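Local coordinates for protein inositol 2-dehydrogenase (Sinorhizobium meliloti, PDB 4HKT) that catalyses the NAD+-dependent oxidation of myo-inositol to 2-keto-myo-inositol (scyllo-inosose), the first step of myo-inositol degradation, at residues B[94-99]-B[115-120]; B[82-87]-B[107-112]; B[181-186]-B[240-245]; B[134-139]-B[247-252]; B[197-202]-B[227-232]. All coordinates share one frame; numbering follows the deposited sequence.

Contact 1 (B[94-99]-B[115-120]). With EDO (1,2-ethanediol), chain C.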
# COMPACT_ATOMS: atom_id res chain seq x y z
N LYS B 94 2.12 25.42 -22.24
CA LYS B 94 1.26 24.87 -23.25
C LYS B 94 0.11 25.83 -23.47
O LYS B 94 -0.28 26.53 -22.54
CB LYS B 94 0.71 23.51 -22.82
CG LYS B 94 -0.41 23.65 -21.82
CD LYS B 94 -1.25 22.41 -21.74
CE LYS B 94 -2.33 22.59 -20.71
NZ LYS B 94 -3.44 23.36 -21.28
N PRO B 95 -0.43 25.88 -24.69
CA PRO B 95 0.07 25.30 -25.93
C PRO B 95 0.91 26.37 -26.65
O PRO B 95 1.00 27.50 -26.19
CB PRO B 95 -1.20 25.04 -26.73
CG PRO B 95 -2.09 26.15 -26.34
CD PRO B 95 -1.77 26.48 -24.90
N ILE B 96 1.49 26.00 -27.77
CA ILE B 96 2.09 26.98 -28.65
C ILE B 96 0.97 27.80 -29.26
O ILE B 96 1.02 29.04 -29.32
CB ILE B 96 2.93 26.31 -29.73
CG1 ILE B 96 4.19 25.71 -29.08
CG2 ILE B 96 3.37 27.33 -30.77
CD1 ILE B 96 4.92 24.73 -29.94
N ASP B 97 -0.05 27.08 -29.73
CA ASP B 97 -1.28 27.69 -30.23
C ASP B 97 -2.32 26.60 -30.30
O ASP B 97 -1.98 25.42 -30.31
CB ASP B 97 -1.10 28.33 -31.61
CG ASP B 97 -2.25 29.26 -31.98
OD1 ASP B 97 -2.30 30.37 -31.44
OD2 ASP B 97 -3.11 28.87 -32.81
N LEU B 98 -3.59 26.95 -30.34
CA LEU B 98 -4.61 25.94 -30.54
C LEU B 98 -4.75 25.49 -31.98
O LEU B 98 -5.41 24.48 -32.25
CB LEU B 98 -5.96 26.39 -29.96
CG LEU B 98 -5.88 26.62 -28.46
CD1 LEU B 98 -7.15 27.25 -27.92
CD2 LEU B 98 -5.59 25.34 -27.71
N ASP B 99 -4.13 26.20 -32.92
CA ASP B 99 -4.27 25.91 -34.33
C ASP B 99 -2.97 25.36 -34.89
O ASP B 99 -1.96 26.03 -34.87
CB ASP B 99 -4.65 27.19 -35.10
CG ASP B 99 -4.81 26.97 -36.59
OD1 ASP B 99 -5.94 27.04 -37.06
OD2 ASP B 99 -3.83 26.72 -37.30
N ALA B 115 16.52 29.62 -32.45
CA ALA B 115 16.04 29.85 -31.12
C ALA B 115 15.90 28.54 -30.34
O ALA B 115 15.67 27.48 -30.90
CB ALA B 115 14.71 30.61 -31.15
N LYS B 116 16.05 28.65 -29.04
CA LYS B 116 15.83 27.58 -28.10
C LYS B 116 14.42 27.75 -27.54
O LYS B 116 14.08 28.81 -27.04
CB LYS B 116 16.84 27.69 -26.95
CG LYS B 116 18.30 27.51 -27.38
CD LYS B 116 19.20 27.57 -26.14
CE LYS B 116 20.67 27.39 -26.50
NZ LYS B 116 21.14 28.49 -27.41
N LEU B 117 13.61 26.71 -27.69
CA LEU B 117 12.23 26.70 -27.20
C LEU B 117 11.95 25.37 -26.51
O LEU B 117 12.09 24.30 -27.12
CB LEU B 117 11.24 26.88 -28.38
CG LEU B 117 9.75 26.57 -28.13
CD1 LEU B 117 9.21 27.63 -27.20
CD2 LEU B 117 8.89 26.53 -29.40
N MSE B 118 11.54 25.45 -25.27
CA MSE B 118 11.02 24.32 -24.55
C MSE B 118 9.59 24.65 -24.27
O MSE B 118 9.26 25.79 -23.92
CB MSE B 118 11.75 24.19 -23.21
CG MSE B 118 11.21 23.03 -22.41
SE MSE B 118 12.24 22.81 -20.73
CE MSE B 118 13.88 22.08 -21.50
N VAL B 119 8.71 23.65 -24.40
CA VAL B 119 7.31 23.85 -24.11
C VAL B 119 7.02 23.25 -22.76
O VAL B 119 7.70 22.34 -22.32
CB VAL B 119 6.37 23.26 -25.22
CG1 VAL B 119 6.70 23.86 -26.58
CG2 VAL B 119 6.46 21.75 -25.30
N GLY B 120 5.98 23.71 -22.11
CA GLY B 120 5.72 23.31 -20.75
C GLY B 120 4.96 21.99 -20.58
O GLY B 120 3.78 21.99 -20.22
C1 EDO C . -8.53 24.56 -31.90
O1 EDO C . -8.04 25.26 -33.04
C2 EDO C . -9.22 25.49 -30.91
O2 EDO C . -10.62 25.27 -30.95
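Ile96 and Val119 lay their side chains across each other at about a right angle, and this crossing joins the loop 94-99 to strand 117-120. One valine methyl receives two successive carbons of the isoleucine: Val119 CG1 lies 3.9 Å from Ile96 CD1 and 4.0 Å from Ile96 CG1. The long branch of Ile96 arrives there because chi1 of -70° sets CG1 opposite the carbonyl carbon and beside the backbone N, and an extended chi2 carries CD1 on to the strand. The same CD1 grazes Leu117 CD2 at 4.4 Å. Leu117 and Val119, two apart on a strand, face the same way and offer the isoleucine a continuous apolar surface; Ile80 of helix 76-85 and Val103 and Cys106 of helix 100-112 touch it as well, so a branched hydrocarbon suits this buried place.

Where Lys94 meets Gly120 the backbones themselves approach, with Lys94 N 4.2 Å from Gly120 N. A CB on Gly120 would point toward Lys94 and come close to its backbone N, so the bare glycine suits the close approach of the two chains. Lys94 N is buried with no partner, whereas the Lys94 chain leads away and its NZ binds the carbonyl O of Asp171. Farther along, Asp97 OD2 accepts from Asp99 N (2.9 Å) in an Asx turn, and Asp99 then N-caps helix 100-112 through Arg102 N.

Lys94 and Pro95, joined by a cis peptide bond, belong to the Glu-Lys-Pro signature of the Gfo/Idh/MocA family, set after a parallel strand of the NAD-binding Rossmann fold.

Contact 2 (B[82-87]-B[107-112]). With EDO (1,2-ethanediol), chain T.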
# COMPACT_ATOMS: atom_id res chain seq x y z
N ARG B 82 8.42 36.61 -31.49
CA ARG B 82 9.07 37.86 -31.11
C ARG B 82 10.37 37.60 -30.29
O ARG B 82 11.43 38.20 -30.55
CB ARG B 82 8.13 38.71 -30.28
CG ARG B 82 7.06 39.47 -31.05
CD ARG B 82 6.04 40.04 -30.08
NE ARG B 82 6.61 41.15 -29.35
CZ ARG B 82 5.99 41.91 -28.46
NH1 ARG B 82 4.73 41.70 -28.13
NH2 ARG B 82 6.67 42.90 -27.87
N PHE B 83 10.30 36.70 -29.32
CA PHE B 83 11.46 36.50 -28.48
C PHE B 83 12.53 35.68 -29.19
O PHE B 83 13.74 35.89 -28.94
CB PHE B 83 11.07 36.00 -27.08
CG PHE B 83 10.54 37.08 -26.21
CD1 PHE B 83 11.40 37.80 -25.38
CD2 PHE B 83 9.22 37.47 -26.26
CE1 PHE B 83 10.93 38.84 -24.59
CE2 PHE B 83 8.74 38.48 -25.46
CZ PHE B 83 9.60 39.18 -24.63
N ALA B 84 12.11 34.82 -30.11
CA ALA B 84 13.00 34.11 -30.98
C ALA B 84 13.82 35.10 -31.81
O ALA B 84 15.07 35.03 -31.87
CB ALA B 84 12.26 33.18 -31.92
N ARG B 85 13.10 36.00 -32.48
CA ARG B 85 13.77 37.04 -33.26
C ARG B 85 14.64 37.97 -32.43
O ARG B 85 15.66 38.46 -32.92
CB ARG B 85 12.76 37.85 -34.06
CG ARG B 85 12.27 37.08 -35.25
CD ARG B 85 11.12 37.80 -35.90
NE ARG B 85 10.80 37.17 -37.15
CZ ARG B 85 9.61 36.70 -37.48
NH1 ARG B 85 8.57 36.82 -36.67
NH2 ARG B 85 9.48 36.11 -38.65
N ALA B 86 14.26 38.21 -31.18
CA ALA B 86 15.08 39.03 -30.30
C ALA B 86 16.28 38.31 -29.67
O ALA B 86 17.05 38.93 -28.94
CB ALA B 86 14.23 39.62 -29.21
N GLY B 87 16.42 37.01 -29.93
CA GLY B 87 17.55 36.23 -29.42
C GLY B 87 17.42 35.74 -27.99
O GLY B 87 18.40 35.35 -27.41
N LEU B 107 7.07 27.44 -35.32
CA LEU B 107 8.25 26.58 -35.32
C LEU B 107 9.21 26.86 -36.48
O LEU B 107 10.41 26.74 -36.33
CB LEU B 107 7.83 25.10 -35.33
CG LEU B 107 6.96 24.66 -34.13
CD1 LEU B 107 6.67 23.17 -34.18
CD2 LEU B 107 7.57 25.06 -32.78
N LYS B 108 8.70 27.29 -37.63
CA LYS B 108 9.55 27.69 -38.74
C LYS B 108 10.36 28.95 -38.32
O LYS B 108 11.55 29.00 -38.53
CB LYS B 108 8.73 27.91 -40.01
CG LYS B 108 9.55 27.96 -41.30
CD LYS B 108 8.76 28.55 -42.47
CE LYS B 108 9.58 28.59 -43.78
NZ LYS B 108 11.00 29.01 -43.57
N VAL B 109 9.74 29.92 -37.65
CA VAL B 109 10.48 31.08 -37.19
C VAL B 109 11.53 30.64 -36.16
O VAL B 109 12.68 31.12 -36.20
CB VAL B 109 9.56 32.15 -36.59
CG1 VAL B 109 10.37 33.27 -35.98
CG2 VAL B 109 8.56 32.66 -37.64
N VAL B 110 11.15 29.75 -35.25
CA VAL B 110 12.08 29.25 -34.23
C VAL B 110 13.28 28.53 -34.88
O VAL B 110 14.42 28.73 -34.44
CB VAL B 110 11.35 28.31 -33.24
CG1 VAL B 110 12.34 27.43 -32.45
CG2 VAL B 110 10.46 29.13 -32.29
N SER B 111 13.01 27.71 -35.89
CA SER B 111 14.08 27.04 -36.63
C SER B 111 14.97 28.03 -37.43
O SER B 111 16.20 27.94 -37.38
CB SER B 111 13.48 26.00 -37.57
OG SER B 111 14.51 25.38 -38.29
N ASP B 112 14.35 29.00 -38.12
CA ASP B 112 15.12 29.99 -38.89
C ASP B 112 16.05 30.86 -38.03
O ASP B 112 17.13 31.23 -38.49
CB ASP B 112 14.20 30.88 -39.74
CG ASP B 112 13.61 30.14 -40.93
OD1 ASP B 112 14.04 29.03 -41.27
OD2 ASP B 112 12.66 30.67 -41.53
C1 EDO T . 9.13 39.30 -34.30
O1 EDO T . 7.90 38.63 -34.52
C2 EDO T . 8.91 40.60 -33.57
O2 EDO T . 9.78 41.53 -34.13
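Ala84 and Arg85 meet Val109 and Val110 where two neighbouring helices of the Rossmann domain, 76-85 and 100-112, run side by side. Each is the helix of a beta-alpha-beta crossover: the first links strands 66-69 and 89-93, the second links 89-93 and 117-120. The helices come close at Ala84 and Val110, whose CA atoms are 5.9 Å apart, and the small alanine makes that possible. Its methyl touches both valines, Ala84 CB lying 4.4 Å from Val110 CG2 and 4.5 Å from Val109 CG1. Ile90 of strand 89-93 packs under the same alanine.

Nearer the solvent, Arg85 closes over Val109, the two side chains crossing at about a right angle. The arginine is extended from CG to NE, which brings its flat end across the gap between the helices. Val109 CG1 sits 3.8 Å above the guanidinium plane, over its centre, while Val109 CG2 is 3.7 Å from Arg85 NH2; a beta-branched residue can thus offer one methyl to the face and another to a terminal nitrogen. At the guanidinium edge, Arg85 NH1 donates to O1 of an ethanediol, probably from the crystallisation liquor, at 2.9 Å. An alanine at Val109 lacks both methyls, and the guanidinium face would probably lose its apolar support, with a gap opened beside Ala84.

Gly87, with positive phi, ends the first helix in a Schellman motif, its N bonding Ala84 O at 3.1 Å. On the second helix's exposed side, Lys108 NZ forms a salt bridge with Asp112, reaching the syn lone pair of Asp112 OD2 at 3.1 Å.

Contact 3 (B[181-186]-B[240-245]). With EDO (1,2-ethanediol), chain D.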
# COMPACT_ATOMS: atom_id res chain seq x y z
N ARG B 181 3.23 9.69 -25.68
CA ARG B 181 4.39 9.67 -26.57
C ARG B 181 5.70 9.42 -25.78
O ARG B 181 6.59 8.67 -26.24
CB ARG B 181 4.50 10.99 -27.35
CG ARG B 181 3.44 11.14 -28.45
CD ARG B 181 3.57 12.46 -29.20
NE ARG B 181 4.78 12.47 -29.98
CZ ARG B 181 5.90 13.13 -29.70
NH1 ARG B 181 6.05 13.93 -28.64
NH2 ARG B 181 6.92 12.96 -30.52
N PHE B 182 5.80 10.04 -24.61
CA PHE B 182 6.96 9.88 -23.71
C PHE B 182 7.15 8.40 -23.25
O PHE B 182 8.29 7.94 -23.13
CB PHE B 182 6.74 10.78 -22.52
CG PHE B 182 7.88 10.88 -21.54
CD1 PHE B 182 9.11 11.36 -21.92
CD2 PHE B 182 7.68 10.57 -20.19
CE1 PHE B 182 10.15 11.47 -21.00
CE2 PHE B 182 8.71 10.70 -19.26
CZ PHE B 182 9.94 11.15 -19.67
N LEU B 183 6.05 7.71 -22.98
CA LEU B 183 6.07 6.37 -22.42
C LEU B 183 6.12 5.29 -23.48
O LEU B 183 6.78 4.23 -23.26
CB LEU B 183 4.85 6.12 -21.55
CG LEU B 183 4.66 7.01 -20.35
CD1 LEU B 183 3.37 6.72 -19.63
CD2 LEU B 183 5.83 6.85 -19.40
N LEU B 184 5.45 5.53 -24.61
CA LEU B 184 5.39 4.52 -25.65
C LEU B 184 6.70 4.31 -26.32
O LEU B 184 6.96 3.20 -26.80
CB LEU B 184 4.40 4.85 -26.75
CG LEU B 184 2.94 4.64 -26.41
CD1 LEU B 184 2.09 5.46 -27.36
CD2 LEU B 184 2.57 3.16 -26.44
N GLY B 185 7.45 5.39 -26.46
CA GLY B 185 8.70 5.37 -27.21
C GLY B 185 8.54 5.43 -28.72
O GLY B 185 9.52 5.51 -29.45
N GLU B 186 7.31 5.39 -29.21
CA GLU B 186 7.04 5.38 -30.65
C GLU B 186 5.89 6.28 -30.88
O GLU B 186 5.14 6.55 -29.95
CB GLU B 186 6.61 4.00 -31.12
CG GLU B 186 7.66 2.96 -30.99
CD GLU B 186 7.18 1.59 -31.42
OE1 GLU B 186 5.98 1.42 -31.82
OE2 GLU B 186 8.03 0.69 -31.34
N ILE B 240 0.11 6.80 -14.09
CA ILE B 240 0.56 6.20 -15.33
C ILE B 240 0.97 4.77 -15.01
O ILE B 240 1.43 4.43 -13.90
CB ILE B 240 1.72 6.95 -15.99
CG1 ILE B 240 2.96 6.99 -15.04
CG2 ILE B 240 1.31 8.37 -16.37
CD1 ILE B 240 4.22 7.46 -15.73
N GLU B 241 0.79 3.94 -16.01
CA GLU B 241 1.11 2.52 -15.92
C GLU B 241 1.55 2.03 -17.27
O GLU B 241 0.94 2.41 -18.31
CB GLU B 241 -0.09 1.74 -15.40
CG GLU B 241 0.24 0.26 -15.27
CD GLU B 241 -0.93 -0.64 -14.91
OE1 GLU B 241 -2.07 -0.17 -14.81
OE2 GLU B 241 -0.66 -1.85 -14.71
N VAL B 242 2.58 1.17 -17.30
CA VAL B 242 3.10 0.64 -18.53
C VAL B 242 3.35 -0.87 -18.39
O VAL B 242 4.15 -1.32 -17.54
CB VAL B 242 4.41 1.33 -18.95
CG1 VAL B 242 4.84 0.80 -20.31
CG2 VAL B 242 4.24 2.84 -19.00
N HIS B 243 2.60 -1.63 -19.17
CA HIS B 243 2.72 -3.07 -19.21
C HIS B 243 3.64 -3.38 -20.38
O HIS B 243 3.45 -2.85 -21.45
CB HIS B 243 1.37 -3.72 -19.39
CG HIS B 243 1.42 -5.21 -19.53
ND1 HIS B 243 1.84 -6.05 -18.52
CD2 HIS B 243 1.08 -6.02 -20.57
CE1 HIS B 243 1.77 -7.30 -18.92
NE2 HIS B 243 1.30 -7.31 -20.16
N GLY B 244 4.65 -4.21 -20.12
CA GLY B 244 5.65 -4.64 -21.11
C GLY B 244 5.84 -6.14 -21.10
O GLY B 244 5.18 -6.86 -20.32
N SER B 245 6.72 -6.64 -21.98
CA SER B 245 6.88 -8.09 -22.19
C SER B 245 7.41 -8.80 -20.94
O SER B 245 7.06 -9.95 -20.66
CB SER B 245 7.78 -8.39 -23.43
OG SER B 245 9.03 -7.72 -23.34
C1 EDO D . 3.00 -2.16 -10.75
O1 EDO D . 2.00 -1.86 -9.76
C2 EDO D . 2.39 -2.07 -12.15
O2 EDO D . 1.47 -3.15 -12.39
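Leu183 gives the larger part of this buried contact, and its forked end is set against two strand residues, Ile240 and Val242. The CD1 methyl works as a wedge: Leu183 CD1 is 4.0 Å from Ile240 CB and equally 4.0 Å from Val242 CG2. The other branch meets the isoleucine farther out, Leu183 CD2 standing 4.1 Å from Ile240 CD1. The leucine crosses both partners obliquely. In Ile240, chi1 of 60° holds CG1 between the backbone N and the carbonyl carbon, from where CD1 extends up to the leucine fork.

This is helix-on-sheet packing in the C-terminal alpha/beta domain: helix 168-184 lies on one face of the mixed sheet, and Leu183 also touches Val147 of strand 144-152. Alternation along strand 237-244 sorts residue types by face. Ile240 and Val242 look at the helix, as beta-branched apolar residues suit a buried strand, while Glu241 between them points to the other face. There Glu241 OE2 forms salt bridges with Arg152 and Arg239 of the second subunit. Beyond the leucine the helix ends at Gly185, whose positive phi of 79° is easily taken by glycine.

Contact 4 (B[134-139]-B[247-252])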
# COMPACT_ATOMS: atom_id res chain seq x y z
N LYS B 134 12.80 5.87 -17.00
CA LYS B 134 14.14 5.30 -16.77
C LYS B 134 14.10 3.76 -16.60
O LYS B 134 14.94 3.02 -17.13
CB LYS B 134 14.78 5.98 -15.55
CG LYS B 134 16.13 5.38 -15.14
CD LYS B 134 16.93 6.27 -14.18
CE LYS B 134 18.44 6.15 -14.46
NZ LYS B 134 18.90 4.73 -14.34
N ALA B 135 13.10 3.27 -15.88
CA ALA B 135 12.93 1.84 -15.73
C ALA B 135 12.68 1.20 -17.08
O ALA B 135 13.24 0.13 -17.36
CB ALA B 135 11.81 1.52 -14.75
N ILE B 136 11.88 1.86 -17.93
CA ILE B 136 11.64 1.36 -19.27
C ILE B 136 12.91 1.41 -20.13
O ILE B 136 13.25 0.45 -20.82
CB ILE B 136 10.51 2.16 -20.00
CG1 ILE B 136 9.17 2.03 -19.25
CG2 ILE B 136 10.39 1.62 -21.41
CD1 ILE B 136 8.08 3.02 -19.69
N ASP B 137 13.61 2.53 -20.08
CA ASP B 137 14.93 2.69 -20.71
C ASP B 137 15.95 1.65 -20.26
O ASP B 137 16.72 1.14 -21.06
CB ASP B 137 15.51 4.06 -20.34
CG ASP B 137 14.85 5.21 -21.06
OD1 ASP B 137 14.06 4.98 -22.00
OD2 ASP B 137 15.13 6.35 -20.67
N ASP B 138 15.97 1.35 -18.97
CA ASP B 138 16.82 0.31 -18.43
C ASP B 138 16.41 -1.13 -18.77
O ASP B 138 17.11 -2.06 -18.39
CB ASP B 138 17.00 0.49 -16.93
CG ASP B 138 17.79 1.73 -16.61
OD1 ASP B 138 18.50 2.22 -17.50
OD2 ASP B 138 17.69 2.24 -15.50
N GLY B 139 15.32 -1.33 -19.50
CA GLY B 139 14.93 -2.68 -19.91
C GLY B 139 14.18 -3.47 -18.84
O GLY B 139 13.93 -4.66 -19.01
N GLY B 247 7.44 -7.25 -17.66
CA GLY B 247 6.79 -6.85 -16.45
C GLY B 247 5.98 -5.58 -16.62
O GLY B 247 5.73 -5.19 -17.74
N ALA B 248 5.63 -4.93 -15.52
CA ALA B 248 4.90 -3.68 -15.58
C ALA B 248 5.53 -2.69 -14.62
O ALA B 248 6.17 -3.08 -13.64
CB ALA B 248 3.40 -3.86 -15.26
N VAL B 249 5.35 -1.41 -14.91
CA VAL B 249 5.82 -0.34 -14.07
C VAL B 249 4.74 0.75 -13.98
O VAL B 249 4.06 1.06 -14.98
CB VAL B 249 7.16 0.24 -14.55
CG1 VAL B 249 7.08 0.74 -15.97
CG2 VAL B 249 7.65 1.34 -13.61
N ALA B 250 4.56 1.28 -12.79
CA ALA B 250 3.52 2.28 -12.52
C ALA B 250 4.05 3.32 -11.55
O ALA B 250 4.96 3.02 -10.76
CB ALA B 250 2.27 1.62 -11.98
N ALA B 251 3.53 4.55 -11.64
CA ALA B 251 3.75 5.55 -10.63
C ALA B 251 2.41 5.78 -9.97
O ALA B 251 1.42 6.06 -10.64
CB ALA B 251 4.27 6.84 -11.20
N GLU B 252 2.42 5.63 -8.65
CA GLU B 252 1.25 5.87 -7.81
C GLU B 252 1.00 7.37 -7.65
O GLU B 252 1.87 8.22 -7.92
CB GLU B 252 1.43 5.20 -6.42
CG GLU B 252 2.44 5.93 -5.54
CD GLU B 252 2.96 5.11 -4.35
OE1 GLU B 252 3.31 3.92 -4.53
OE2 GLU B 252 3.10 5.70 -3.25
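Val249 rests its two methyls on two successive helix residues, Ala135 and Ile136, and these few touches make up the closer-packed, buried part of the contact. Val249 CG1 lies 4.1 Å from Ile136 CG1, where the two side chains cross at about a right angle; Val249 CG2 lies 4.3 Å from Ala135 CB. With chi1 at 57°, the valine holds CG1 between its backbone N and carbonyl carbon, which splits the two methyls between the two partners. Alanine suits the spot where the helix comes nearest the strand, its CA being 7.6 Å from the CA of Val249.

Helix 127-137 thus lies on the edge-strand side of the mixed sheet in the C-terminal domain. Strand 248-251 is outermost within the chain, but the third subunit adds an antiparallel strand to it, so the sheet continues across the interface, and Ile261 of that subunit packs on both Ala135 and Val249.

The far side of the helix is polar and exposed. There Lys134 NZ forms a salt bridge with Asp138 OD2 at 3.0 Å, on the syn lone pair of the carboxylate. Gly139 follows in a Schellman motif, its N bonded to Ile136 O at 3.0 Å, at backbone angles that would jam a side chain against the preceding carbonyl.

Contact 5 (B[197-202]-B[227-232])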
# COMPACT_ATOMS: atom_id res chain seq x y z
N VAL B 197 -20.67 14.73 -21.41
CA VAL B 197 -20.90 15.72 -20.37
C VAL B 197 -21.63 15.01 -19.26
O VAL B 197 -22.83 14.79 -19.35
CB VAL B 197 -21.76 16.86 -20.93
CG1 VAL B 197 -22.04 17.93 -19.88
CG2 VAL B 197 -21.04 17.46 -22.12
N LEU B 198 -20.89 14.63 -18.23
CA LEU B 198 -21.43 13.90 -17.11
C LEU B 198 -21.41 14.76 -15.83
O LEU B 198 -22.04 14.39 -14.84
CB LEU B 198 -20.57 12.66 -16.83
CG LEU B 198 -20.49 11.70 -18.01
CD1 LEU B 198 -19.64 10.50 -17.73
CD2 LEU B 198 -21.87 11.22 -18.37
N ILE B 199 -20.67 15.85 -15.85
CA ILE B 199 -20.36 16.56 -14.61
C ILE B 199 -21.20 17.83 -14.50
O ILE B 199 -21.86 18.05 -13.49
CB ILE B 199 -18.85 16.86 -14.47
CG1 ILE B 199 -18.10 15.54 -14.30
CG2 ILE B 199 -18.59 17.74 -13.26
CD1 ILE B 199 -16.65 15.63 -14.66
N ASP B 200 -21.21 18.63 -15.54
CA ASP B 200 -21.94 19.91 -15.45
C ASP B 200 -22.44 20.28 -16.81
O ASP B 200 -21.65 20.44 -17.76
CB ASP B 200 -21.02 21.00 -14.88
CG ASP B 200 -21.74 22.34 -14.69
OD1 ASP B 200 -22.86 22.51 -15.17
OD2 ASP B 200 -21.15 23.25 -14.07
N LYS B 201 -23.74 20.47 -16.92
CA LYS B 201 -24.38 20.71 -18.21
C LYS B 201 -23.90 22.00 -18.80
O LYS B 201 -23.88 22.17 -20.01
CB LYS B 201 -25.91 20.74 -18.05
CG LYS B 201 -26.70 21.13 -19.31
CD LYS B 201 -28.17 21.43 -18.96
CE LYS B 201 -28.79 22.52 -19.84
NZ LYS B 201 -29.02 22.05 -21.24
N ALA B 202 -23.48 22.94 -17.96
CA ALA B 202 -22.94 24.20 -18.48
C ALA B 202 -21.68 24.02 -19.33
O ALA B 202 -21.40 24.83 -20.19
CB ALA B 202 -22.65 25.18 -17.33
N SER B 227 -7.72 8.04 -19.82
CA SER B 227 -9.00 8.40 -19.17
C SER B 227 -8.88 9.79 -18.52
O SER B 227 -7.93 10.03 -17.78
CB SER B 227 -9.24 7.37 -18.07
OG SER B 227 -10.43 7.55 -17.39
N ASN B 228 -9.82 10.70 -18.79
CA ASN B 228 -9.79 12.04 -18.19
C ASN B 228 -11.15 12.34 -17.63
O ASN B 228 -12.15 12.09 -18.30
CB ASN B 228 -9.57 13.12 -19.22
CG ASN B 228 -8.15 13.31 -19.70
OD1 ASN B 228 -7.94 14.20 -20.54
ND2 ASN B 228 -7.19 12.58 -19.18
N SER B 229 -11.19 12.97 -16.45
CA SER B 229 -12.39 13.55 -15.87
C SER B 229 -12.06 14.94 -15.32
O SER B 229 -11.00 15.17 -14.71
CB SER B 229 -12.97 12.69 -14.75
OG SER B 229 -14.10 13.36 -14.13
N ARG B 230 -12.96 15.87 -15.56
CA ARG B 230 -12.76 17.20 -15.04
C ARG B 230 -12.91 17.34 -13.52
O ARG B 230 -12.58 18.41 -13.00
CB ARG B 230 -13.72 18.18 -15.72
CG ARG B 230 -13.27 18.69 -17.08
CD ARG B 230 -11.93 19.39 -17.03
NE ARG B 230 -11.68 20.17 -18.22
CZ ARG B 230 -10.58 20.86 -18.46
NH1 ARG B 230 -9.61 20.88 -17.56
NH2 ARG B 230 -10.44 21.54 -19.59
N ARG B 231 -13.43 16.35 -12.80
CA ARG B 231 -13.77 16.51 -11.38
C ARG B 231 -13.58 15.21 -10.62
O ARG B 231 -14.17 14.16 -10.97
CB ARG B 231 -15.23 16.96 -11.19
CG ARG B 231 -15.62 17.22 -9.73
CD ARG B 231 -16.42 16.11 -9.04
NE ARG B 231 -17.76 15.91 -9.65
CZ ARG B 231 -18.05 14.90 -10.48
NH1 ARG B 231 -17.09 14.00 -10.78
NH2 ARG B 231 -19.27 14.77 -11.01
N ALA B 232 -12.77 15.29 -9.55
CA ALA B 232 -12.56 14.19 -8.61
C ALA B 232 -12.55 14.79 -7.20
O ALA B 232 -11.70 15.63 -6.91
CB ALA B 232 -11.23 13.52 -8.88
O HOH W 1 -21.51 16.50 -10.75
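Ile199 lies over one face of the Arg231 guanidinium, its CG2 methyl 3.6 Å above the plane and displaced toward the rim. Ile199 CG1 rests against the group too, 3.6 Å from Arg231 NH2. At the edge, in plane, a water accepts from Arg231 NH2 at 2.8 Å and donates to Ile199 O at 3.2 Å, bridging the same two residues. Arg231 is modelled in two conformers, and these details hold for one of them. There the chain bends at chi2 and chi3, folding the flat group back over the isoleucine, while NH2 makes a salt bridge with Glu145 of the second subunit.

The contact lies where the chain runs off an interior strand of the C-terminal domain's mixed sheet, joining the turn before helix 201-205 to the last residue of strand 223-229 and those after it. Asp200 shapes the turn as N-cap, its OD1 accepting from Ala202 N at 2.9 Å; Asp210 binds several of its backbone nitrogens.

Only the CD1 end of Ile199 runs on, to 3.5 Å from Ser229 OG and 4.0 Å from Arg230 CB. A serine in place of Ile199 would probably open a gap beside Ser229 and strip that guanidinium face of its apolar cover, the polar partners remaining. Arg230 itself leads away to salt bridges with Asp171 and Asp153.

Contacts 1 and 2 belong to the Rossmann domain and come first along the chain; their segments alternate, their centres are about 12 Å apart, and they touch, with Leu107 packing on both Ile96 and Leu117. Contacts 3, 4 and 5 follow in the C-terminal domain and all reach its mixed sheet. Contact 5 is nested within contact 3, and contact 3 within contact 4. Strands 237-244 and 248-251 pair side by side, so contacts 3 and 4 lie about 8 Å apart between centres, whereas contacts 3 and 5 are about 26 Å apart between centres. The first domain probably binds the NAD+, as in relatives; contacts 3, 4 and 5 touch the second subunit, contact 4 also the third, and contacts 1 and 2 no other chain.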